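Local coordinates for protein cellulose synthase 1 (Gluconacetobacter xylinus, PDB 4I86) that forms the C-terminal PilZ regulatory domain of a cellulose synthase subunit, a small curled beta-sheet domain of the cyclic di-GMP-binding kind, at residues I16-A21 and G31-L36; I27-V32 and M45-K50; L36-A41 and S96-V101; G40-M45 and R81-W86; V57-V62 and L70-I75. All blocks are in the same frame, centred on the assembly; numbering follows the deposited sequence.

Contact 1: I16-A21 and G31-L36; sequences IPVEVA and GVTEDL
Ile16 and Thr33 grip each other through two bonds. The amide of Ile16 donates to the Thr33 hydroxyl, with Ile16 N 2.9 Å from Thr33 OG1 and a bent N-H...O angle of 141°. In return Thr33 N donates a hydrogen bond to Ile16 O, also at 2.9 Å. With chi1 at 63°, Thr33 OG1 lies between its own backbone N and carbonyl carbon, facing the Ile16 amide, while CG2 faces Val18 across the strands. There Thr33 CG2 presses on Val18 CG1 at 3.4 Å, tighter than usual carbon packing, the two side chains crossing at about a right angle. Ile16 CD1 reaches on to Leu36 CD1 (4.2 Å).

The bonds sit at one end of an antiparallel beta hairpin of strands 17-22 and 28-36, strongly twisted, with the short segments at 120°; Ile16 immediately precedes the first strand. Pro17, which has no amide proton, occupies a non-hydrogen-bonded pair with Val32. In the hydrogen-bonded pair that follows, Val18 N donates to Gly31 O at 3.0 Å and Gly31 N returns a bond to Val18 O; Gly31 O also receives a CA-H contact from Pro17 CA.

Further out, the hydroxyl of Thr33 is bonded to Ala14 O. Ile16 and Leu36 both lean on Leu100 and Leu104 of helix 91-105. Beyond Thr33 the chain turns a corner, and Glu34 and Asp35 together face Ala42 in a classic beta bulge.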
# COMPACT_ATOMS: atom_id res chain seq x y z
N ILE A 16 1.34 10.72 -0.79
CA ILE A 16 2.76 10.43 -0.64
C ILE A 16 3.25 9.51 -1.73
O ILE A 16 2.55 8.56 -2.12
CB ILE A 16 3.11 9.88 0.77
CG1 ILE A 16 2.55 8.48 1.00
CG2 ILE A 16 2.60 10.83 1.86
CD1 ILE A 16 3.04 7.86 2.29
N PRO A 17 4.45 9.80 -2.26
CA PRO A 17 5.03 8.98 -3.32
C PRO A 17 5.21 7.54 -2.83
O PRO A 17 5.62 7.30 -1.68
CB PRO A 17 6.41 9.62 -3.55
CG PRO A 17 6.28 11.00 -2.98
CD PRO A 17 5.35 10.88 -1.83
N VAL A 18 4.93 6.58 -3.71
CA VAL A 18 5.16 5.19 -3.39
C VAL A 18 5.67 4.48 -4.63
O VAL A 18 5.43 4.92 -5.75
CB VAL A 18 3.87 4.51 -2.90
CG1 VAL A 18 3.37 5.16 -1.61
CG2 VAL A 18 2.79 4.58 -3.97
N GLU A 19 6.37 3.37 -4.42
CA GLU A 19 6.76 2.50 -5.52
C GLU A 19 6.15 1.13 -5.25
O GLU A 19 6.09 0.70 -4.09
CB GLU A 19 8.28 2.40 -5.63
CG GLU A 19 8.99 3.75 -5.59
CD GLU A 19 10.27 3.72 -4.77
OE1 GLU A 19 10.41 2.80 -3.92
OE2 GLU A 19 11.14 4.59 -4.98
N VAL A 20 5.72 0.45 -6.30
CA VAL A 20 5.06 -0.84 -6.14
C VAL A 20 5.64 -1.85 -7.12
O VAL A 20 5.71 -1.59 -8.32
CB VAL A 20 3.56 -0.75 -6.42
CG1 VAL A 20 2.89 -2.08 -6.08
CG2 VAL A 20 2.95 0.41 -5.64
N ALA A 21 6.04 -3.00 -6.59
CA ALA A 21 6.53 -4.10 -7.40
C ALA A 21 5.71 -5.35 -7.11
O ALA A 21 5.37 -5.58 -5.95
CB ALA A 21 7.98 -4.36 -7.07
N GLY A 31 3.79 5.94 -8.13
CA GLY A 31 2.50 6.58 -7.96
C GLY A 31 2.46 7.45 -6.72
O GLY A 31 3.49 7.64 -6.08
N VAL A 32 1.29 8.01 -6.40
CA VAL A 32 1.10 8.67 -5.12
C VAL A 32 -0.13 8.11 -4.43
O VAL A 32 -1.07 7.67 -5.09
CB VAL A 32 0.97 10.22 -5.22
CG1 VAL A 32 2.27 10.86 -5.66
CG2 VAL A 32 -0.18 10.60 -6.15
N THR A 33 -0.12 8.14 -3.11
CA THR A 33 -1.25 7.60 -2.36
C THR A 33 -2.45 8.54 -2.44
O THR A 33 -2.29 9.74 -2.71
CB THR A 33 -0.89 7.38 -0.89
OG1 THR A 33 -0.57 8.65 -0.28
CG2 THR A 33 0.31 6.44 -0.79
N GLU A 34 -3.63 7.99 -2.20
CA GLU A 34 -4.84 8.80 -2.08
C GLU A 34 -5.35 8.72 -0.64
O GLU A 34 -5.67 9.73 -0.01
CB GLU A 34 -5.90 8.31 -3.06
CG GLU A 34 -5.51 8.50 -4.52
CD GLU A 34 -6.46 7.80 -5.47
OE1 GLU A 34 -7.56 7.43 -5.02
OE2 GLU A 34 -6.10 7.62 -6.65
N ASP A 35 -5.40 7.50 -0.12
CA ASP A 35 -5.73 7.31 1.28
C ASP A 35 -5.02 6.08 1.80
O ASP A 35 -4.64 5.19 1.02
CB ASP A 35 -7.23 7.15 1.46
CG ASP A 35 -7.72 5.82 0.92
OD1 ASP A 35 -8.20 5.81 -0.23
OD2 ASP A 35 -7.62 4.79 1.63
N LEU A 36 -4.83 6.03 3.11
CA LEU A 36 -4.22 4.88 3.76
C LEU A 36 -5.13 4.53 4.91
O LEU A 36 -5.75 5.40 5.49
CB LEU A 36 -2.82 5.23 4.28
CG LEU A 36 -1.80 5.47 3.16
CD1 LEU A 36 -0.56 6.14 3.67
CD2 LEU A 36 -1.43 4.17 2.51

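Contact 2: I27-V32 and M45-K50; sequences IIVTGV and MSWPAK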
# COMPACT_ATOMS: atom_id res chain seq x y z
N ILE A 27 6.90 -6.67 -12.58
CA ILE A 27 6.24 -5.37 -12.69
C ILE A 27 6.68 -4.41 -11.58
O ILE A 27 6.76 -4.80 -10.41
CB ILE A 27 4.70 -5.51 -12.67
CG1 ILE A 27 4.23 -6.43 -13.80
CG2 ILE A 27 4.03 -4.15 -12.77
CD1 ILE A 27 2.75 -6.82 -13.71
N ILE A 28 6.97 -3.18 -11.97
CA ILE A 28 7.36 -2.12 -11.04
C ILE A 28 6.81 -0.79 -11.51
O ILE A 28 7.08 -0.37 -12.65
CB ILE A 28 8.88 -1.96 -10.95
CG1 ILE A 28 9.54 -3.25 -10.44
CG2 ILE A 28 9.24 -0.77 -10.06
CD1 ILE A 28 11.03 -3.10 -10.25
N VAL A 29 6.04 -0.12 -10.65
CA VAL A 29 5.47 1.17 -11.02
C VAL A 29 5.60 2.15 -9.88
O VAL A 29 5.89 1.76 -8.75
CB VAL A 29 3.98 1.07 -11.44
CG1 VAL A 29 3.80 0.00 -12.51
CG2 VAL A 29 3.11 0.75 -10.22
N THR A 30 5.38 3.42 -10.19
CA THR A 30 5.45 4.50 -9.22
C THR A 30 4.09 5.19 -9.19
O THR A 30 3.31 5.03 -10.13
CB THR A 30 6.58 5.49 -9.61
OG1 THR A 30 7.83 4.78 -9.65
CG2 THR A 30 6.69 6.62 -8.61
N GLY A 31 3.79 5.94 -8.13
CA GLY A 31 2.50 6.58 -7.96
C GLY A 31 2.46 7.45 -6.72
O GLY A 31 3.49 7.64 -6.08
N VAL A 32 1.29 8.01 -6.40
CA VAL A 32 1.10 8.67 -5.12
C VAL A 32 -0.13 8.11 -4.43
O VAL A 32 -1.07 7.67 -5.09
CB VAL A 32 0.97 10.22 -5.22
CG1 VAL A 32 2.27 10.86 -5.66
CG2 VAL A 32 -0.18 10.60 -6.15
N MET A 45 -2.15 5.48 -9.66
CA MET A 45 -1.12 4.71 -10.35
C MET A 45 -1.72 3.97 -11.53
O MET A 45 -2.94 3.81 -11.61
CB MET A 45 -0.50 3.70 -9.38
CG MET A 45 -1.49 2.69 -8.82
SD MET A 45 -0.69 1.31 -7.98
CE MET A 45 -0.84 0.02 -9.20
N SER A 46 -0.86 3.50 -12.43
CA SER A 46 -1.31 2.72 -13.58
C SER A 46 -0.63 1.36 -13.63
O SER A 46 0.58 1.26 -13.88
CB SER A 46 -1.07 3.49 -14.89
OG SER A 46 -1.65 4.79 -14.82
N TRP A 47 -1.41 0.31 -13.37
CA TRP A 47 -0.94 -1.08 -13.38
C TRP A 47 -1.01 -1.66 -14.80
O TRP A 47 -2.09 -1.66 -15.42
CB TRP A 47 -1.79 -1.91 -12.41
CG TRP A 47 -1.22 -3.26 -12.02
CD1 TRP A 47 -1.71 -4.48 -12.36
CD2 TRP A 47 -0.08 -3.50 -11.17
NE1 TRP A 47 -0.93 -5.48 -11.80
CE2 TRP A 47 0.07 -4.90 -11.07
CE3 TRP A 47 0.83 -2.67 -10.50
CZ2 TRP A 47 1.09 -5.49 -10.31
CZ3 TRP A 47 1.84 -3.26 -9.76
CH2 TRP A 47 1.96 -4.65 -9.67
N PRO A 48 0.12 -2.16 -15.32
CA PRO A 48 0.27 -2.56 -16.73
C PRO A 48 -0.13 -4.00 -17.03
O PRO A 48 0.50 -4.65 -17.86
CB PRO A 48 1.78 -2.42 -16.96
CG PRO A 48 2.36 -2.81 -15.63
CD PRO A 48 1.40 -2.25 -14.59
N ALA A 49 -1.16 -4.51 -16.36
CA ALA A 49 -1.66 -5.83 -16.68
C ALA A 49 -3.07 -5.96 -16.14
O ALA A 49 -3.51 -5.15 -15.32
CB ALA A 49 -0.76 -6.91 -16.09
N LYS A 50 -3.79 -6.97 -16.63
CA LYS A 50 -5.11 -7.24 -16.10
C LYS A 50 -4.99 -8.13 -14.88
O LYS A 50 -4.25 -9.12 -14.89
CB LYS A 50 -6.03 -7.87 -17.15
CG LYS A 50 -6.76 -6.83 -17.98
CD LYS A 50 -7.36 -5.77 -17.05
CE LYS A 50 -8.27 -4.80 -17.81
NZ LYS A 50 -8.88 -3.80 -16.88
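Ile27 lays its side chain over the indole of Trp47. Its CB already lies 4.2 Å from Trp47 CH2. The next atom, Ile27 CG2, is anti to the backbone N and does most of the touching: it sits above the six-membered ring, 3.9 Å from the centroid and 16° off the normal, in a CH-pi contact over the face. The same methyl meets the neighbouring proline, with Ile27 CG2 3.6 Å from Pro48 CG; Pro48 CD lies over the same face of the indole, so methyl and proline ring sit side by side on it. On the other branch, Ile27 CD1 comes within 4.0 Å of Trp47 CZ2 and also touches Ala49 CB.

Two residues on, within strand 28-36, Val29 takes the rim of the same ring. Its CG2 lies near the ring plane, 4.1 Å from Trp47 CE3, and also touches Met45 CE, whereas CG1 faces Ser46 O and Pro48 CD (3.9 Å between Val29 CG1 and Pro48 CD). Isoleucine and valine thus pack the indole over a face and at an edge. Val20, Ile74 and Ala77 touch the tryptophan as well, which ties the irregular segment after strand 40-44 to the sheet near the protein surface.

The two segments run nearly opposite ways, 159° apart, yet no hydrogen bond joins them; the contact rests on apolar and CH-pi packing, which lacks the fixed directions of a hydrogen-bonded strand pair.

Contact 3: L36-A41 and S96-V101; sequences LSMGGA and SVIRLV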
# COMPACT_ATOMS: atom_id res chain seq x y z
N LEU A 36 -4.83 6.03 3.11
CA LEU A 36 -4.22 4.88 3.76
C LEU A 36 -5.13 4.53 4.91
O LEU A 36 -5.75 5.40 5.49
CB LEU A 36 -2.82 5.23 4.28
CG LEU A 36 -1.80 5.47 3.16
CD1 LEU A 36 -0.56 6.14 3.67
CD2 LEU A 36 -1.43 4.17 2.51
N SER A 37 -5.22 3.24 5.23
CA SER A 37 -5.97 2.81 6.40
C SER A 37 -5.24 1.63 7.03
O SER A 37 -4.25 1.13 6.47
CB SER A 37 -7.38 2.38 6.00
OG SER A 37 -7.30 1.38 5.00
N MET A 38 -5.73 1.19 8.18
CA MET A 38 -5.23 -0.04 8.78
C MET A 38 -5.50 -1.25 7.86
O MET A 38 -4.87 -2.29 8.00
CB MET A 38 -5.85 -0.26 10.16
CG MET A 38 -5.29 0.65 11.25
SD MET A 38 -3.48 0.64 11.39
CE MET A 38 -3.13 -1.11 11.63
N GLY A 39 -6.44 -1.11 6.93
CA GLY A 39 -6.78 -2.21 6.04
C GLY A 39 -5.92 -2.27 4.78
O GLY A 39 -5.56 -3.35 4.29
N GLY A 40 -5.58 -1.11 4.24
CA GLY A 40 -4.79 -1.04 3.03
C GLY A 40 -4.56 0.36 2.49
O GLY A 40 -4.44 1.34 3.26
N ALA A 41 -4.46 0.45 1.17
CA ALA A 41 -4.11 1.71 0.52
C ALA A 41 -4.91 1.93 -0.76
O ALA A 41 -5.29 0.98 -1.43
CB ALA A 41 -2.62 1.74 0.20
N SER A 96 4.71 -1.65 10.89
CA SER A 96 5.05 -0.79 9.76
C SER A 96 3.78 -0.13 9.27
O SER A 96 3.77 1.06 8.96
CB SER A 96 5.69 -1.59 8.63
OG SER A 96 6.91 -2.15 9.09
N VAL A 97 2.70 -0.91 9.21
CA VAL A 97 1.40 -0.37 8.82
C VAL A 97 0.95 0.70 9.81
O VAL A 97 0.50 1.76 9.41
CB VAL A 97 0.32 -1.48 8.73
CG1 VAL A 97 -1.08 -0.85 8.51
CG2 VAL A 97 0.67 -2.45 7.62
N ILE A 98 1.06 0.41 11.11
CA ILE A 98 0.72 1.39 12.15
C ILE A 98 1.56 2.66 12.00
O ILE A 98 1.04 3.78 12.06
CB ILE A 98 0.88 0.78 13.58
CG1 ILE A 98 -0.17 -0.32 13.82
CG2 ILE A 98 0.81 1.85 14.65
CD1 ILE A 98 -0.00 -1.08 15.15
N ARG A 99 2.87 2.51 11.80
CA ARG A 99 3.75 3.67 11.69
C ARG A 99 3.34 4.57 10.53
O ARG A 99 3.36 5.79 10.65
CB ARG A 99 5.22 3.26 11.53
CG ARG A 99 5.89 2.81 12.82
CD ARG A 99 7.43 2.72 12.65
NE ARG A 99 7.83 1.48 12.01
CZ ARG A 99 8.70 1.39 11.01
NH1 ARG A 99 9.29 2.47 10.53
NH2 ARG A 99 8.97 0.20 10.51
N LEU A 100 3.01 3.95 9.40
CA LEU A 100 2.53 4.66 8.22
C LEU A 100 1.22 5.41 8.46
O LEU A 100 1.15 6.62 8.25
CB LEU A 100 2.33 3.68 7.06
CG LEU A 100 1.79 4.21 5.72
CD1 LEU A 100 2.66 5.35 5.17
CD2 LEU A 100 1.66 3.08 4.69
N VAL A 101 0.20 4.68 8.88
CA VAL A 101 -1.13 5.26 9.08
C VAL A 101 -1.16 6.30 10.20
O VAL A 101 -1.66 7.40 10.00
CB VAL A 101 -2.19 4.18 9.37
CG1 VAL A 101 -3.56 4.81 9.70
CG2 VAL A 101 -2.31 3.23 8.20
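Leu36 and Leu100 set their side chains at about a right angle, Leu36 pointing toward the helix. Leu36 CD1 is the main point of contact, 3.6 Å from Leu100 CD1 and 3.7 Å from Leu100 CG, while the CD2 methyls of the two leucines meet at 3.9 Å. Leu100 CG stands anti to its backbone N (chi1 178°), which puts it next to Leu36 CD1.

Met38 approaches differently. Bends at chi2 and chi3 (-52° and -56°) bring CE against two consecutive helix residues, 3.7 Å from Val97 CG1 and 3.8 Å from Ile98 CG1, the methionine crossing both obliquely. Between leucine and methionine, Val101 CG2 presses on the carbonyl of Ser37, 3.3 Å from Ser37 O. That oxygen is satisfied by Trp86 NE1.

The serine side chain turns the other way: Ser37 OG accepts from Gly40 N at 3.1 Å and from Gly39 N, an ST turn and ST motif that shape the bend into strand 40-44.

No hydrogen bond spans the two segments: the polar bonds lie within the turn, and helix and turn meet through buried aliphatic and thioether groups.

Contact 4: G40-M45 and R81-W86; sequences GAAVKM and RGIFIW
Val43 O accepts from Gly82 N at 2.7 Å, the shortest polar bond of the contact, with a nearly straight N-H...O angle of 165°. A CA-H contact from Arg81 adds to the hold on this oxygen, and Gly82 O in turn receives Val43 N. Two residues on, Ala41 and Phe84 form a second hydrogen-bonded pair; between the two pairs Ala42 faces Ile83, with Ala42 CB 3.8 Å from Ile83 CD1.

Phe84 carries the face shared with Ala41 and Val43. Its ring takes Val43 CG2 at 3.7 Å from Phe84 CE2, and Met45 comes to it tip to tip: Met45 SD lies in the ring plane, 3.5 Å from Phe84 CZ, a Met-aromatic contact at the edge. The sulfur also fills the side on which Gly82 has no side chain. Ile74, Val57, Ile59 and Val20 pack round the phenylalanine as well.

At the other end the bare backbone of Gly40 lies against Trp86. Gly40 CA is 3.4 Å from the centroid of the five-membered ring, 23° off its normal, a CH-pi contact over the face, and Ala41 CB touches Trp86 CZ2 at 3.9 Å. The indole's NE1, bonded to Ser37 O, helps hold the ring's rotation.

Strands 40-44 and 82-86, distant in sequence, are paired here as antiparallel neighbours, with Phe84 and Trp86 of strand 82-86 buried in the interior of the curled PilZ sheet.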
# COMPACT_ATOMS: atom_id res chain seq x y z
N GLY A 40 -5.58 -1.11 4.24
CA GLY A 40 -4.79 -1.04 3.03
C GLY A 40 -4.56 0.36 2.49
O GLY A 40 -4.44 1.34 3.26
N ALA A 41 -4.46 0.45 1.17
CA ALA A 41 -4.11 1.71 0.52
C ALA A 41 -4.91 1.93 -0.76
O ALA A 41 -5.29 0.98 -1.43
CB ALA A 41 -2.62 1.74 0.20
N ALA A 42 -5.16 3.19 -1.08
CA ALA A 42 -5.63 3.54 -2.42
C ALA A 42 -4.56 4.41 -3.05
O ALA A 42 -4.15 5.41 -2.46
CB ALA A 42 -6.97 4.27 -2.37
N VAL A 43 -4.11 4.03 -4.24
CA VAL A 43 -2.98 4.74 -4.87
C VAL A 43 -3.28 5.23 -6.29
O VAL A 43 -3.82 4.50 -7.12
CB VAL A 43 -1.73 3.84 -4.95
CG1 VAL A 43 -0.52 4.63 -5.46
CG2 VAL A 43 -1.43 3.20 -3.58
N LYS A 44 -2.91 6.49 -6.57
CA LYS A 44 -2.98 6.98 -7.95
C LYS A 44 -1.82 6.37 -8.73
O LYS A 44 -0.65 6.69 -8.50
CB LYS A 44 -2.92 8.50 -8.01
CG LYS A 44 -3.24 9.08 -9.39
CD LYS A 44 -3.20 10.61 -9.37
CE LYS A 44 -2.87 11.19 -10.75
NZ LYS A 44 -2.61 12.66 -10.68
N MET A 45 -2.15 5.48 -9.66
CA MET A 45 -1.12 4.71 -10.35
C MET A 45 -1.72 3.97 -11.53
O MET A 45 -2.94 3.81 -11.61
CB MET A 45 -0.50 3.70 -9.38
CG MET A 45 -1.49 2.69 -8.82
SD MET A 45 -0.69 1.31 -7.98
CE MET A 45 -0.84 0.02 -9.20
N ARG A 81 -5.91 4.46 -10.63
CA ARG A 81 -6.20 3.94 -9.30
C ARG A 81 -5.82 2.47 -9.08
O ARG A 81 -6.23 1.60 -9.85
CB ARG A 81 -7.68 4.17 -8.95
CG ARG A 81 -8.12 3.56 -7.63
CD ARG A 81 -8.54 4.61 -6.62
NE ARG A 81 -9.93 4.43 -6.21
CZ ARG A 81 -10.87 5.37 -6.33
NH1 ARG A 81 -10.55 6.55 -6.84
NH2 ARG A 81 -12.11 5.12 -5.94
N GLY A 82 -5.04 2.22 -8.04
CA GLY A 82 -4.77 0.86 -7.58
C GLY A 82 -5.24 0.73 -6.14
O GLY A 82 -4.98 1.61 -5.31
N ILE A 83 -5.96 -0.36 -5.84
CA ILE A 83 -6.45 -0.60 -4.47
C ILE A 83 -5.73 -1.79 -3.86
O ILE A 83 -5.64 -2.86 -4.48
CB ILE A 83 -7.97 -0.87 -4.41
CG1 ILE A 83 -8.76 0.24 -5.12
CG2 ILE A 83 -8.42 -1.07 -2.95
CD1 ILE A 83 -8.57 1.63 -4.53
N PHE A 84 -5.25 -1.62 -2.63
CA PHE A 84 -4.46 -2.67 -1.99
C PHE A 84 -5.00 -3.01 -0.60
O PHE A 84 -5.64 -2.19 0.04
CB PHE A 84 -3.00 -2.23 -1.84
CG PHE A 84 -2.34 -1.84 -3.15
CD1 PHE A 84 -1.49 -2.72 -3.79
CD2 PHE A 84 -2.57 -0.59 -3.71
CE1 PHE A 84 -0.89 -2.37 -4.99
CE2 PHE A 84 -1.96 -0.24 -4.91
CZ PHE A 84 -1.13 -1.13 -5.55
N ILE A 85 -4.73 -4.23 -0.16
CA ILE A 85 -4.88 -4.60 1.24
C ILE A 85 -3.52 -5.03 1.78
O ILE A 85 -2.78 -5.74 1.11
CB ILE A 85 -5.89 -5.76 1.42
CG1 ILE A 85 -5.50 -6.95 0.55
CG2 ILE A 85 -7.30 -5.29 1.09
CD1 ILE A 85 -6.35 -8.19 0.78
N TRP A 86 -3.18 -4.59 2.99
CA TRP A 86 -1.92 -5.00 3.61
C TRP A 86 -1.91 -6.49 3.87
O TRP A 86 -2.95 -7.08 4.15
CB TRP A 86 -1.72 -4.26 4.93
CG TRP A 86 -1.81 -2.76 4.80
CD1 TRP A 86 -2.67 -1.93 5.46
CD2 TRP A 86 -1.04 -1.93 3.94
NE1 TRP A 86 -2.46 -0.63 5.08
CE2 TRP A 86 -1.46 -0.61 4.14
CE3 TRP A 86 -0.00 -2.19 3.02
CZ2 TRP A 86 -0.88 0.46 3.46
CZ3 TRP A 86 0.56 -1.13 2.35
CH2 TRP A 86 0.12 0.18 2.57

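Contact 5: V57-V62 and L70-I75; sequences VYIRTV and LPARII
Val57 and Ala72, then Ile59 and Leu70, form two antiparallel hydrogen-bonded pairs on either side of the non-hydrogen-bonded pair of Tyr58 with Pro71, the short strand segments meeting at 128°. Each pair has both of its backbone bonds, and they are short, 2.8 Å from Val57 N to Ala72 O and 2.8 Å from Leu70 N to Ile59 O. Pro71 has no N-H to give, and its place in the non-hydrogen-bonded pair asks for none; instead Pro71 CA makes a CA-H contact to Val57 O.

On one face, Val57 and Ile59 converge on the small side chain of Ala72. Val57 CG2 lies 3.9 Å from Ala72 CB, and Ile59 CD1 touches the same methyl at 4.2 Å. The other branch, Val57 CG1, extends to Ile74 CG2, also at 4.2 Å, the two side chains crossing at a slant. Leu70 points to this face as well, where its CD1 packs 3.8 Å from Ile59 O. Trp86 covers Ile59 and Leu70, and Val97 and Leu100 of helix 91-105 meet the leucine.

On the other face Tyr58 packs beside Pro71, with Tyr58 CE1 4.3 Å from Pro71 CB. Further along the strand, Arg60 forms salt bridges with Glu19 and Glu67.

With an apolar face turned inward and tyrosine and proline outward, strands 55-63 and 66-77 make a twisted beta hairpin, one of the units from which the PilZ domain's curled antiparallel sheet is built.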
# COMPACT_ATOMS: atom_id res chain seq x y z
N VAL A 57 2.29 -8.03 -3.75
CA VAL A 57 3.22 -6.96 -4.13
C VAL A 57 3.98 -6.46 -2.90
O VAL A 57 3.68 -6.87 -1.76
CB VAL A 57 2.49 -5.74 -4.75
CG1 VAL A 57 1.62 -6.15 -5.96
CG2 VAL A 57 1.65 -5.01 -3.70
N TYR A 58 4.96 -5.60 -3.14
CA TYR A 58 5.61 -4.87 -2.07
C TYR A 58 5.39 -3.40 -2.38
O TYR A 58 5.50 -2.99 -3.53
CB TYR A 58 7.12 -5.20 -2.00
CG TYR A 58 7.40 -6.65 -1.68
CD1 TYR A 58 7.16 -7.15 -0.41
CD2 TYR A 58 7.91 -7.52 -2.64
CE1 TYR A 58 7.41 -8.47 -0.09
CE2 TYR A 58 8.17 -8.87 -2.32
CZ TYR A 58 7.91 -9.32 -1.05
OH TYR A 58 8.16 -10.64 -0.72
N ILE A 59 5.05 -2.64 -1.34
CA ILE A 59 4.89 -1.20 -1.47
C ILE A 59 6.00 -0.51 -0.68
O ILE A 59 6.26 -0.85 0.47
CB ILE A 59 3.51 -0.74 -0.96
CG1 ILE A 59 2.40 -1.35 -1.82
CG2 ILE A 59 3.41 0.77 -0.95
CD1 ILE A 59 1.03 -0.88 -1.46
N ARG A 60 6.69 0.43 -1.33
CA ARG A 60 7.77 1.14 -0.67
C ARG A 60 7.48 2.63 -0.66
O ARG A 60 6.97 3.19 -1.64
CB ARG A 60 9.10 0.85 -1.36
CG ARG A 60 10.27 1.65 -0.80
CD ARG A 60 11.58 1.23 -1.42
NE ARG A 60 12.70 1.92 -0.77
CZ ARG A 60 13.20 3.07 -1.20
NH1 ARG A 60 12.69 3.66 -2.27
NH2 ARG A 60 14.21 3.64 -0.54
N THR A 61 7.80 3.29 0.44
CA THR A 61 7.64 4.73 0.51
C THR A 61 8.51 5.24 1.64
O THR A 61 9.18 4.44 2.32
CB THR A 61 6.15 5.11 0.76
OG1 THR A 61 5.99 6.54 0.67
CG2 THR A 61 5.67 4.61 2.14
N VAL A 62 8.49 6.55 1.83
CA VAL A 62 9.24 7.18 2.91
C VAL A 62 8.33 8.10 3.73
O VAL A 62 7.45 8.78 3.19
CB VAL A 62 10.49 7.93 2.36
CG1 VAL A 62 11.21 8.72 3.47
CG2 VAL A 62 11.45 6.95 1.68
N LEU A 70 6.16 -2.47 2.81
CA LEU A 70 5.02 -3.23 3.29
C LEU A 70 4.52 -4.22 2.26
O LEU A 70 4.16 -3.82 1.15
CB LEU A 70 3.88 -2.28 3.70
CG LEU A 70 4.22 -1.04 4.55
CD1 LEU A 70 4.53 0.16 3.67
CD2 LEU A 70 3.06 -0.72 5.47
N PRO A 71 4.48 -5.52 2.61
CA PRO A 71 3.86 -6.50 1.71
C PRO A 71 2.38 -6.20 1.59
O PRO A 71 1.77 -5.66 2.52
CB PRO A 71 4.04 -7.84 2.44
CG PRO A 71 5.10 -7.60 3.46
CD PRO A 71 4.95 -6.14 3.86
N ALA A 72 1.80 -6.54 0.45
CA ALA A 72 0.40 -6.26 0.23
C ALA A 72 -0.12 -7.12 -0.90
O ALA A 72 0.60 -7.93 -1.47
CB ALA A 72 0.17 -4.77 -0.06
N ARG A 73 -1.40 -6.95 -1.18
CA ARG A 73 -2.03 -7.60 -2.31
C ARG A 73 -2.77 -6.53 -3.10
O ARG A 73 -3.58 -5.80 -2.53
CB ARG A 73 -2.99 -8.70 -1.81
CG ARG A 73 -2.32 -10.07 -1.68
CD ARG A 73 -3.23 -11.17 -1.16
NE ARG A 73 -3.28 -11.18 0.31
CZ ARG A 73 -3.71 -12.21 1.04
NH1 ARG A 73 -4.14 -13.33 0.46
NH2 ARG A 73 -3.71 -12.10 2.37
N ILE A 74 -2.47 -6.38 -4.39
CA ILE A 74 -3.30 -5.50 -5.21
C ILE A 74 -4.60 -6.24 -5.50
O ILE A 74 -4.58 -7.42 -5.86
CB ILE A 74 -2.60 -4.98 -6.51
CG1 ILE A 74 -3.49 -3.94 -7.21
CG2 ILE A 74 -2.26 -6.13 -7.46
CD1 ILE A 74 -2.76 -3.02 -8.18
N ILE A 75 -5.74 -5.58 -5.30
CA ILE A 75 -7.01 -6.27 -5.46
C ILE A 75 -7.85 -5.70 -6.61
O ILE A 75 -8.70 -6.39 -7.16
CB ILE A 75 -7.84 -6.29 -4.13
CG1 ILE A 75 -8.12 -4.87 -3.64
CG2 ILE A 75 -7.11 -7.11 -3.05
CD1 ILE A 75 -9.21 -4.79 -2.56

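Overall arrangement
The contacts involve one curled antiparallel sheet, the helix that packs on it and the loop after strand 40-44. Contact 1 closes the first hairpin, and contact 2, about 10 Å away between centres, shares strand 28-36 with it and ties down that loop. Contact 4 pairs strand 40-44 with strand 82-86 and encloses contact 5, the hairpin of strands 55-63 and 66-77, in its loop; their centres are about 8 Å apart. Contact 3 brings in helix 91-105, about 20 Å from contact 2 on the opposite side of the chain's centre, and shares Gly40 and Ala41 with contact 4. Contacts 3 and 4 join segments far apart in sequence, knitting the chain into one compact PilZ domain.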